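Local coordinates for agarase (Pseudoalteromonas fuliginea, PDB 6XJ9), which probably hydrolyses agarose, the galactan of red-algal cell walls, as a family GH50 glycoside hydrolase from a marine bacterium, at residues N343-R353 with Y370-Y380; S313-Q323 with L389-Y398. All blocks are in the same frame, centred on the assembly; numbering follows the deposited sequence.

Contact 1 (N343-R353 with Y370-Y380); sequences NQVNKEALKSR and YSDTLGKHFGY
The amide nitrogen of Q344 is held by two backbone carbonyls of 370-380. NE2 donates to F378 O at 3.0 Å, nearly straight at 163° and with the acceptor close to the amide plane, although the donor stands above the plane of that carbonyl. A second, weak bond runs from NE2 to G375 O, also 3.0 Å, so one NH2 group ties the middle of the 3-10 segment 373-377 to the start of strand 378-381. Q344 reaches this far because CG lies anti to the backbone N (chi1 -166°) and the chain stays extended; on the way its CG passes the edge of the Y370 ring, 3.7 Å from CE2. L350 makes a CH-pi contact over one face of that ring, CD1 lying 3.5 Å from the centroid and almost on the ring normal, while F378 covers the opposite face near the rim. R353 NE passes 3.8 Å from Y370 CE1. A leucine in place of Y370 would probably leave L350 CD1 without its aromatic face and E393 without the hydroxyl that binds its OE1. Farther along, V345 CG1 packs 3.6 Å from Y380 CD1. N343-V345 thus lie along strand 378-381, an outer strand of a four-stranded antiparallel sheet, while L350 of helix 347-350 packs ahead of it and R353 reaches E393 on the adjacent strand 392-395 through a salt bridge.

Contact 2 (S313-Q323 with L389-Y398); sequences STTLTGYDFDQ and LEHGETYSFY
E393 points from strand 392-395 toward 313-323, runs along T317 and ends between Y319 and F321. Its CB lies beside T317 OG1 and Y319 O, and CG, anti to the backbone N (chi1 174°), comes 3.3 Å from T317 OG1. At the tip, OE2 accepts a 2.7 Å hydrogen bond from T317 OG1, which approaches on the anti side and 29° out of the carboxylate plane; OE2 also rests 3.3 Å from Y319 CB. E393 OE1 lies 3.4 Å from F321 CZ. Its polar partners, R353 and Y370, come from outside the two segments. T317 OG1 in turn accepts from Y319 N, forming an ST turn, so the hydroxyl that grips the glutamate also shapes the break in strand 315-320.

The backbones pair antiparallel: T315 and Y395 exchange two N-H...O bonds, L316 and T394 form the following non-hydrogen-bonded pair, and beyond it T317 N binds E393 O and E393 N binds Y319 O. Water 3 bridges the break, donating to Y319 O and E393 O and accepting from G318 N. At the far end H391 ND1 donates to D320 OD2 at 3.0 Å, on the syn side and in the imidazole plane, while the Q323 amide stacks over one face of the ring with the planes 28° apart. Y380 OH, from strand 378-381, is hydrogen-bonded to both D320 OD1 and Q323 NE2. With such donors around it, the buried E393 carboxylate is likely to be held in its ionised form.

How the contacts relate
The centres of contacts 1 and 2 lie about 10 Å apart, on the same side of the chain's centre, and both reach one antiparallel sheet ordered 354-355, 315-320, 392-395, 378-381. Contact 2 pairs its two middle strands; contact 1 lays the start of 343-353 along the outer strand 378-381. Along the chain the segments come as 313-323, 343-353, 370-380 and 389-398, so contact 2 encloses contact 1. The two meet at E393, whose carboxylate reaches both segments of contact 1, so the loop segments there are tied to the middle of the sheet.

Contact 1 (N343-R353 with Y370-Y380)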
loop_
_atom_site.group_PDB
_atom_site.type_symbol
_atom_site.label_atom_id
_atom_site.label_comp_id
_atom_site.label_asym_id
_atom_site.label_seq_id
_atom_site.Cartn_x
_atom_site.Cartn_y
_atom_site.Cartn_z
ATOM N N ASN A 343 -13.941 8.701 -33.725
ATOM C CA ASN A 343 -13.728 9.129 -35.137
ATOM C C ASN A 343 -14.392 10.488 -35.367
ATOM O O ASN A 343 -15.610 10.574 -35.518
ATOM C CB ASN A 343 -14.163 8.044 -36.132
ATOM C CG ASN A 343 -15.522 7.449 -35.821
ATOM O OD1 ASN A 343 -16.555 8.051 -36.114
ATOM N ND2 ASN A 343 -15.535 6.261 -35.238
ATOM N N GLN A 344 -13.567 11.543 -35.407
ATOM C CA GLN A 344 -14.014 12.930 -35.400
ATOM C C GLN A 344 -14.857 13.245 -36.639
ATOM O O GLN A 344 -14.545 12.807 -37.746
ATOM C CB GLN A 344 -12.805 13.860 -35.265
ATOM C CG GLN A 344 -13.165 15.296 -34.917
ATOM C CD GLN A 344 -11.955 16.106 -34.520
ATOM O OE1 GLN A 344 -11.495 16.972 -35.261
ATOM N NE2 GLN A 344 -11.426 15.827 -33.340
ATOM N N VAL A 345 -15.926 14.025 -36.430
ATOM C CA VAL A 345 -16.890 14.365 -37.468
ATOM C C VAL A 345 -16.277 15.379 -38.435
ATOM O O VAL A 345 -15.345 16.097 -38.075
ATOM C CB VAL A 345 -18.206 14.890 -36.860
ATOM C CG1 VAL A 345 -18.848 13.858 -35.946
ATOM C CG2 VAL A 345 -18.014 16.210 -36.133
ATOM N N ASN A 346 -16.848 15.451 -39.646
ATOM C CA ASN A 346 -16.325 16.262 -40.736
ATOM C C ASN A 346 -16.634 17.746 -40.528
ATOM O O ASN A 346 -17.211 18.142 -39.514
ATOM C CB ASN A 346 -16.817 15.775 -42.102
ATOM C CG ASN A 346 -18.326 15.674 -42.177
ATOM O OD1 ASN A 346 -18.908 14.678 -41.749
ATOM N ND2 ASN A 346 -18.965 16.701 -42.717
ATOM N N LYS A 347 -16.250 18.542 -41.536
ATOM C CA LYS A 347 -16.252 19.996 -41.528
ATOM C C LYS A 347 -17.683 20.534 -41.476
ATOM O O LYS A 347 -17.980 21.426 -40.683
ATOM C CB LYS A 347 -15.481 20.481 -42.763
ATOM C CG LYS A 347 -15.560 21.966 -43.105
ATOM C CD LYS A 347 -15.052 22.247 -44.516
ATOM C CE LYS A 347 -14.814 23.712 -44.824
ATOM N NZ LYS A 347 -13.753 24.288 -43.966
ATOM N N GLU A 348 -18.556 19.984 -42.329
ATOM C CA GLU A 348 -19.929 20.452 -42.450
ATOM C C GLU A 348 -20.723 20.086 -41.196
ATOM O O GLU A 348 -21.511 20.893 -40.701
ATOM C CB GLU A 348 -20.584 19.874 -43.706
ATOM N N ALA A 349 -20.506 18.865 -40.692
ATOM C CA ALA A 349 -21.219 18.366 -39.526
ATOM C C ALA A 349 -20.819 19.146 -38.272
ATOM O O ALA A 349 -21.654 19.372 -37.404
ATOM C CB ALA A 349 -20.992 16.885 -39.363
ATOM N N LEU A 350 -19.545 19.556 -38.185
ATOM C CA LEU A 350 -19.056 20.283 -37.019
ATOM C C LEU A 350 -19.879 21.559 -36.819
ATOM O O LEU A 350 -20.112 21.981 -35.686
ATOM C CB LEU A 350 -17.559 20.588 -37.177
ATOM C CG LEU A 350 -16.945 21.494 -36.104
ATOM C CD1 LEU A 350 -17.235 20.982 -34.696
ATOM C CD2 LEU A 350 -15.448 21.664 -36.310
ATOM N N LYS A 351 -20.353 22.135 -37.930
ATOM C CA LYS A 351 -21.058 23.407 -37.901
ATOM C C LYS A 351 -22.423 23.279 -37.220
ATOM O O LYS A 351 -22.931 24.266 -36.697
ATOM C CB LYS A 351 -21.122 24.024 -39.302
ATOM C CG LYS A 351 -19.774 24.419 -39.895
ATOM C CD LYS A 351 -19.778 25.797 -40.519
ATOM C CE LYS A 351 -18.472 26.154 -41.196
ATOM N NZ LYS A 351 -18.480 25.801 -42.636
ATOM N N SER A 352 -22.995 22.067 -37.195
ATOM C CA SER A 352 -24.314 21.837 -36.623
ATOM C C SER A 352 -24.235 21.290 -35.193
ATOM O O SER A 352 -25.208 20.735 -34.682
ATOM C CB SER A 352 -25.086 20.906 -37.500
ATOM O OG SER A 352 -24.515 19.607 -37.437
ATOM N N ARG A 353 -23.081 21.456 -34.538
ATOM C CA ARG A 353 -22.874 20.941 -33.192
ATOM C C ARG A 353 -23.923 21.551 -32.266
ATOM O O ARG A 353 -24.109 22.769 -32.256
ATOM C CB ARG A 353 -21.434 21.211 -32.737
ATOM C CG ARG A 353 -21.072 20.653 -31.367
ATOM C CD ARG A 353 -19.567 20.644 -31.160
ATOM N NE ARG A 353 -19.149 20.114 -29.872
ATOM C CZ ARG A 353 -18.562 20.815 -28.909
ATOM N NH1 ARG A 353 -18.314 22.104 -29.075
ATOM N NH2 ARG A 353 -18.228 20.227 -27.776
ATOM N N TYR A 370 -12.686 22.854 -31.023
ATOM C CA TYR A 370 -12.189 21.999 -32.093
ATOM C C TYR A 370 -10.932 22.576 -32.743
ATOM O O TYR A 370 -10.168 21.837 -33.360
ATOM C CB TYR A 370 -13.277 21.690 -33.122
ATOM C CG TYR A 370 -14.119 20.476 -32.822
ATOM C CD1 TYR A 370 -15.019 20.463 -31.765
ATOM C CD2 TYR A 370 -14.035 19.338 -33.609
ATOM C CE1 TYR A 370 -15.812 19.355 -31.495
ATOM C CE2 TYR A 370 -14.814 18.221 -33.349
ATOM C CZ TYR A 370 -15.704 18.225 -32.286
ATOM O OH TYR A 370 -16.484 17.127 -32.030
ATOM N N SER A 371 -10.714 23.888 -32.589
ATOM C CA SER A 371 -9.549 24.530 -33.176
ATOM C C SER A 371 -8.336 24.418 -32.255
ATOM O O SER A 371 -7.218 24.635 -32.702
ATOM C CB SER A 371 -9.835 25.967 -33.556
ATOM O OG SER A 371 -10.191 26.728 -32.411
ATOM N N ASP A 372 -8.564 24.102 -30.972
ATOM C CA ASP A 372 -7.472 23.891 -30.029
ATOM C C ASP A 372 -6.641 22.689 -30.470
ATOM O O ASP A 372 -7.158 21.796 -31.134
ATOM C CB ASP A 372 -7.979 23.672 -28.598
ATOM C CG ASP A 372 -8.713 24.867 -28.014
ATOM O OD1 ASP A 372 -8.720 25.922 -28.669
ATOM O OD2 ASP A 372 -9.272 24.733 -26.908
ATOM N N THR A 373 -5.362 22.671 -30.071
ATOM C CA THR A 373 -4.496 21.512 -30.243
ATOM C C THR A 373 -5.186 20.258 -29.705
ATOM O O THR A 373 -5.296 19.260 -30.420
ATOM C CB THR A 373 -3.118 21.753 -29.610
ATOM O OG1 THR A 373 -2.419 22.625 -30.496
ATOM C CG2 THR A 373 -2.297 20.495 -29.420
ATOM N N LEU A 374 -5.689 20.349 -28.464
ATOM C CA LEU A 374 -6.288 19.224 -27.760
ATOM C C LEU A 374 -7.700 18.950 -28.278
ATOM O O LEU A 374 -8.378 18.035 -27.800
ATOM C CB LEU A 374 -6.280 19.513 -26.255
ATOM C CG LEU A 374 -4.894 19.596 -25.606
ATOM C CD1 LEU A 374 -5.011 19.929 -24.128
ATOM C CD2 LEU A 374 -4.090 18.317 -25.802
ATOM N N GLY A 375 -8.121 19.742 -29.271
ATOM C CA GLY A 375 -9.386 19.539 -29.957
ATOM C C GLY A 375 -9.376 18.298 -30.848
ATOM O O GLY A 375 -10.422 17.876 -31.338
ATOM N N LYS A 376 -8.188 17.717 -31.057
ATOM C CA LYS A 376 -8.063 16.551 -31.914
ATOM C C LYS A 376 -8.541 15.300 -31.173
ATOM O O LYS A 376 -8.744 14.260 -31.793
ATOM C CB LYS A 376 -6.635 16.430 -32.457
ATOM C CG LYS A 376 -5.558 16.099 -31.434
ATOM C CD LYS A 376 -4.237 15.646 -32.055
ATOM C CE LYS A 376 -3.468 16.759 -32.738
ATOM N NZ LYS A 376 -3.032 17.796 -31.771
ATOM N N HIS A 377 -8.750 15.419 -29.854
ATOM C CA HIS A 377 -9.184 14.294 -29.038
ATOM C C HIS A 377 -10.703 14.161 -28.989
ATOM O O HIS A 377 -11.210 13.284 -28.298
ATOM C CB HIS A 377 -8.477 14.297 -27.678
ATOM C CG HIS A 377 -7.002 14.380 -27.868
ATOM N ND1 HIS A 377 -6.307 13.412 -28.560
ATOM C CD2 HIS A 377 -6.115 15.352 -27.562
ATOM C CE1 HIS A 377 -5.040 13.756 -28.625
ATOM N NE2 HIS A 377 -4.896 14.951 -28.026
ATOM N N PHE A 378 -11.421 15.014 -29.728
ATOM C CA PHE A 378 -12.835 14.766 -29.962
ATOM C C PHE A 378 -12.982 13.579 -30.912
ATOM O O PHE A 378 -12.171 13.388 -31.815
ATOM C CB PHE A 378 -13.556 15.995 -30.534
ATOM C CG PHE A 378 -13.904 17.082 -29.543
ATOM C CD1 PHE A 378 -14.909 16.897 -28.601
ATOM C CD2 PHE A 378 -13.244 18.302 -29.565
ATOM C CE1 PHE A 378 -15.223 17.894 -27.686
ATOM C CE2 PHE A 378 -13.560 19.298 -28.651
ATOM C CZ PHE A 378 -14.545 19.093 -27.712
ATOM N N GLY A 379 -14.023 12.778 -30.676
ATOM C CA GLY A 379 -14.385 11.683 -31.561
ATOM C C GLY A 379 -15.898 11.618 -31.716
ATOM O O GLY A 379 -16.584 12.598 -31.442
ATOM N N TYR A 380 -16.396 10.460 -32.158
ATOM C CA TYR A 380 -17.817 10.248 -32.331
ATOM C C TYR A 380 -18.156 8.767 -32.169
ATOM O O TYR A 380 -17.402 7.897 -32.605
ATOM C CB TYR A 380 -18.306 10.776 -33.683
ATOM C CG TYR A 380 -19.808 10.880 -33.731
ATOM C CD1 TYR A 380 -20.458 12.020 -33.287
ATOM C CD2 TYR A 380 -20.584 9.808 -34.151
ATOM C CE1 TYR A 380 -21.842 12.110 -33.290
ATOM C CE2 TYR A 380 -21.964 9.874 -34.154
ATOM C CZ TYR A 380 -22.595 11.030 -33.720
ATOM O OH TYR A 380 -23.950 11.104 -33.717
#

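Contact 2 (S313-Q323 with L389-Y398)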
loop_
_atom_site.group_PDB
_atom_site.type_symbol
_atom_site.label_atom_id
_atom_site.label_comp_id
_atom_site.label_asym_id
_atom_site.label_seq_id
_atom_site.Cartn_x
_atom_site.Cartn_y
_atom_site.Cartn_z
ATOM N N SER A 313 -11.235 4.640 -24.238
ATOM C CA SER A 313 -10.957 5.731 -23.313
ATOM C C SER A 313 -11.817 6.974 -23.588
ATOM O O SER A 313 -11.511 8.051 -23.075
ATOM C CB SER A 313 -9.481 6.077 -23.346
ATOM O OG SER A 313 -8.718 5.044 -22.720
ATOM N N THR A 314 -12.893 6.841 -24.373
ATOM C CA THR A 314 -13.693 7.998 -24.774
ATOM C C THR A 314 -15.006 8.059 -23.993
ATOM O O THR A 314 -15.564 7.033 -23.618
ATOM C CB THR A 314 -13.982 8.034 -26.282
ATOM O OG1 THR A 314 -15.099 7.190 -26.580
ATOM C CG2 THR A 314 -12.791 7.671 -27.141
ATOM N N THR A 315 -15.503 9.278 -23.772
ATOM C CA THR A 315 -16.745 9.484 -23.040
ATOM C C THR A 315 -17.644 10.447 -23.817
ATOM O O THR A 315 -17.165 11.349 -24.507
ATOM C CB THR A 315 -16.458 9.924 -21.595
ATOM O OG1 THR A 315 -17.652 9.786 -20.817
ATOM C CG2 THR A 315 -15.908 11.333 -21.489
ATOM N N LEU A 316 -18.958 10.254 -23.695
ATOM C CA LEU A 316 -19.924 11.128 -24.341
ATOM C C LEU A 316 -19.929 12.501 -23.660
ATOM O O LEU A 316 -20.036 12.592 -22.442
ATOM C CB LEU A 316 -21.298 10.454 -24.306
ATOM C CG LEU A 316 -21.411 9.222 -25.203
ATOM C CD1 LEU A 316 -22.592 8.353 -24.795
ATOM C CD2 LEU A 316 -21.506 9.625 -26.664
ATOM N N THR A 317 -19.824 13.556 -24.475
ATOM C CA THR A 317 -19.684 14.932 -24.020
ATOM C C THR A 317 -21.053 15.584 -23.868
ATOM O O THR A 317 -21.175 16.610 -23.203
ATOM C CB THR A 317 -18.914 15.783 -25.041
ATOM O OG1 THR A 317 -19.655 15.755 -26.264
ATOM C CG2 THR A 317 -17.505 15.287 -25.282
ATOM N N GLY A 318 -22.069 15.004 -24.518
ATOM C CA GLY A 318 -23.406 15.584 -24.506
ATOM C C GLY A 318 -23.699 16.388 -25.773
ATOM O O GLY A 318 -24.814 16.867 -25.974
ATOM N N TYR A 319 -22.681 16.546 -26.627
ATOM C CA TYR A 319 -22.861 17.240 -27.887
ATOM C C TYR A 319 -23.227 16.227 -28.966
ATOM O O TYR A 319 -22.931 15.040 -28.838
ATOM C CB TYR A 319 -21.622 18.076 -28.215
ATOM C CG TYR A 319 -21.392 19.248 -27.293
ATOM C CD1 TYR A 319 -20.761 19.089 -26.072
ATOM C CD2 TYR A 319 -21.815 20.525 -27.639
ATOM C CE1 TYR A 319 -20.549 20.162 -25.218
ATOM C CE2 TYR A 319 -21.594 21.612 -26.808
ATOM C CZ TYR A 319 -20.963 21.429 -25.590
ATOM O OH TYR A 319 -20.758 22.491 -24.756
ATOM N N ASP A 320 -23.883 16.711 -30.027
ATOM C CA ASP A 320 -24.214 15.885 -31.178
ATOM C C ASP A 320 -24.312 16.770 -32.416
ATOM O O ASP A 320 -24.044 17.973 -32.366
ATOM C CB ASP A 320 -25.494 15.067 -30.971
ATOM C CG ASP A 320 -25.568 13.803 -31.816
ATOM O OD1 ASP A 320 -24.626 13.545 -32.595
ATOM O OD2 ASP A 320 -26.567 13.064 -31.671
ATOM N N PHE A 321 -24.682 16.147 -33.533
ATOM C CA PHE A 321 -24.610 16.810 -34.818
ATOM C C PHE A 321 -25.851 16.452 -35.629
ATOM O O PHE A 321 -26.539 15.475 -35.332
ATOM C CB PHE A 321 -23.307 16.435 -35.537
ATOM C CG PHE A 321 -22.056 16.607 -34.710
ATOM C CD1 PHE A 321 -21.479 17.857 -34.538
ATOM C CD2 PHE A 321 -21.472 15.521 -34.074
ATOM C CE1 PHE A 321 -20.342 18.021 -33.760
ATOM C CE2 PHE A 321 -20.328 15.683 -33.304
ATOM C CZ PHE A 321 -19.763 16.931 -33.150
ATOM N N ASP A 322 -26.125 17.274 -36.646
ATOM C CA ASP A 322 -27.131 16.969 -37.645
ATOM C C ASP A 322 -26.789 15.612 -38.258
ATOM O O ASP A 322 -25.775 15.469 -38.945
ATOM C CB ASP A 322 -27.244 18.115 -38.655
ATOM C CG ASP A 322 -28.498 18.033 -39.507
ATOM O OD1 ASP A 322 -28.687 16.984 -40.159
ATOM O OD2 ASP A 322 -29.283 19.009 -39.494
ATOM N N GLN A 323 -27.623 14.611 -37.951
ATOM C CA GLN A 323 -27.372 13.219 -38.292
ATOM C C GLN A 323 -27.191 13.058 -39.799
ATOM O O GLN A 323 -26.394 12.234 -40.244
ATOM C CB GLN A 323 -28.507 12.330 -37.781
ATOM C CG GLN A 323 -28.546 12.212 -36.263
ATOM C CD GLN A 323 -27.360 11.445 -35.732
ATOM O OE1 GLN A 323 -27.064 10.337 -36.176
ATOM N NE2 GLN A 323 -26.660 12.037 -34.777
ATOM N N LEU A 389 -28.039 9.213 -24.512
ATOM C CA LEU A 389 -27.761 9.386 -25.934
ATOM C C LEU A 389 -27.615 8.037 -26.632
ATOM O O LEU A 389 -27.051 7.104 -26.068
ATOM C CB LEU A 389 -26.482 10.215 -26.103
ATOM C CG LEU A 389 -26.510 11.595 -25.450
ATOM C CD1 LEU A 389 -25.128 12.219 -25.487
ATOM C CD2 LEU A 389 -27.526 12.498 -26.142
ATOM N N GLU A 390 -28.085 7.961 -27.880
ATOM C CA GLU A 390 -27.932 6.754 -28.681
ATOM C C GLU A 390 -26.691 6.871 -29.564
ATOM O O GLU A 390 -26.230 5.895 -30.152
ATOM C CB GLU A 390 -29.198 6.470 -29.486
ATOM C CG GLU A 390 -30.440 6.341 -28.612
ATOM C CD GLU A 390 -31.681 5.878 -29.353
ATOM O OE1 GLU A 390 -32.086 6.556 -30.320
ATOM O OE2 GLU A 390 -32.238 4.832 -28.965
ATOM N N HIS A 391 -26.156 8.094 -29.631
ATOM C CA HIS A 391 -24.978 8.436 -30.403
ATOM C C HIS A 391 -24.553 9.844 -30.002
ATOM O O HIS A 391 -25.344 10.608 -29.447
ATOM C CB HIS A 391 -25.280 8.356 -31.912
ATOM C CG HIS A 391 -26.645 8.839 -32.283
ATOM N ND1 HIS A 391 -27.004 10.175 -32.226
ATOM C CD2 HIS A 391 -27.743 8.177 -32.717
ATOM C CE1 HIS A 391 -28.262 10.313 -32.605
ATOM N NE2 HIS A 391 -28.739 9.099 -32.907
ATOM N N GLY A 392 -23.301 10.191 -30.293
ATOM C CA GLY A 392 -22.868 11.549 -30.029
ATOM C C GLY A 392 -21.354 11.688 -29.999
ATOM O O GLY A 392 -20.609 10.711 -30.113
ATOM N N GLU A 393 -20.943 12.943 -29.840
ATOM C CA GLU A 393 -19.563 13.357 -29.698
ATOM C C GLU A 393 -18.956 12.689 -28.473
ATOM O O GLU A 393 -19.623 12.509 -27.451
ATOM C CB GLU A 393 -19.557 14.877 -29.546
ATOM C CG GLU A 393 -18.198 15.459 -29.242
ATOM C CD GLU A 393 -18.277 16.965 -29.105
ATOM O OE1 GLU A 393 -18.267 17.640 -30.147
ATOM O OE2 GLU A 393 -18.384 17.445 -27.955
ATOM N N THR A 394 -17.676 12.320 -28.593
ATOM C CA THR A 394 -16.945 11.819 -27.442
ATOM C C THR A 394 -15.715 12.696 -27.246
ATOM O O THR A 394 -15.317 13.409 -28.163
ATOM C CB THR A 394 -16.596 10.335 -27.624
ATOM O OG1 THR A 394 -15.617 10.291 -28.659
ATOM C CG2 THR A 394 -17.789 9.484 -28.017
ATOM N N TYR A 395 -15.135 12.644 -26.048
ATOM C CA TYR A 395 -13.808 13.196 -25.823
ATOM C C TYR A 395 -12.970 12.155 -25.090
ATOM O O TYR A 395 -13.520 11.371 -24.331
ATOM C CB TYR A 395 -13.865 14.516 -25.052
ATOM C CG TYR A 395 -12.567 15.280 -25.126
ATOM C CD1 TYR A 395 -12.091 15.785 -26.332
ATOM C CD2 TYR A 395 -11.797 15.469 -23.997
ATOM C CE1 TYR A 395 -10.882 16.459 -26.409
ATOM C CE2 TYR A 395 -10.602 16.170 -24.046
ATOM C CZ TYR A 395 -10.142 16.661 -25.255
ATOM O OH TYR A 395 -8.954 17.325 -25.274
ATOM N N SER A 396 -11.654 12.156 -25.343
ATOM C CA SER A 396 -10.721 11.282 -24.641
ATOM C C SER A 396 -9.748 12.087 -23.776
ATOM O O SER A 396 -8.763 12.624 -24.281
ATOM C CB SER A 396 -9.984 10.392 -25.600
ATOM O OG SER A 396 -9.101 9.539 -24.882
ATOM N N PHE A 397 -10.003 12.139 -22.462
ATOM C CA PHE A 397 -9.113 12.868 -21.572
ATOM C C PHE A 397 -7.771 12.143 -21.450
ATOM O O PHE A 397 -6.733 12.789 -21.268
ATOM C CB PHE A 397 -9.775 13.157 -20.220
ATOM C CG PHE A 397 -10.916 14.146 -20.261
ATOM C CD1 PHE A 397 -10.675 15.513 -20.222
ATOM C CD2 PHE A 397 -12.230 13.708 -20.329
ATOM C CE1 PHE A 397 -11.729 16.415 -20.270
ATOM C CE2 PHE A 397 -13.287 14.608 -20.369
ATOM C CZ PHE A 397 -13.035 15.963 -20.332
ATOM N N TYR A 398 -7.787 10.808 -21.564
ATOM C CA TYR A 398 -6.533 10.075 -21.502
ATOM C C TYR A 398 -5.643 10.452 -22.687
ATOM O O TYR A 398 -4.470 10.746 -22.491
ATOM C CB TYR A 398 -6.720 8.561 -21.374
ATOM C CG TYR A 398 -5.403 7.824 -21.330
ATOM C CD1 TYR A 398 -4.602 7.854 -20.195
ATOM C CD2 TYR A 398 -4.916 7.159 -22.447
ATOM C CE1 TYR A 398 -3.377 7.208 -20.161
ATOM C CE2 TYR A 398 -3.692 6.510 -22.433
ATOM C CZ TYR A 398 -2.920 6.535 -21.285
ATOM O OH TYR A 398 -1.718 5.888 -21.246
HETATM O O HOH W 1 -10.004 8.979 -20.885
HETATM O O HOH W 2 -12.497 10.411 -21.719
HETATM O O HOH W 3 -22.189 13.295 -26.666
#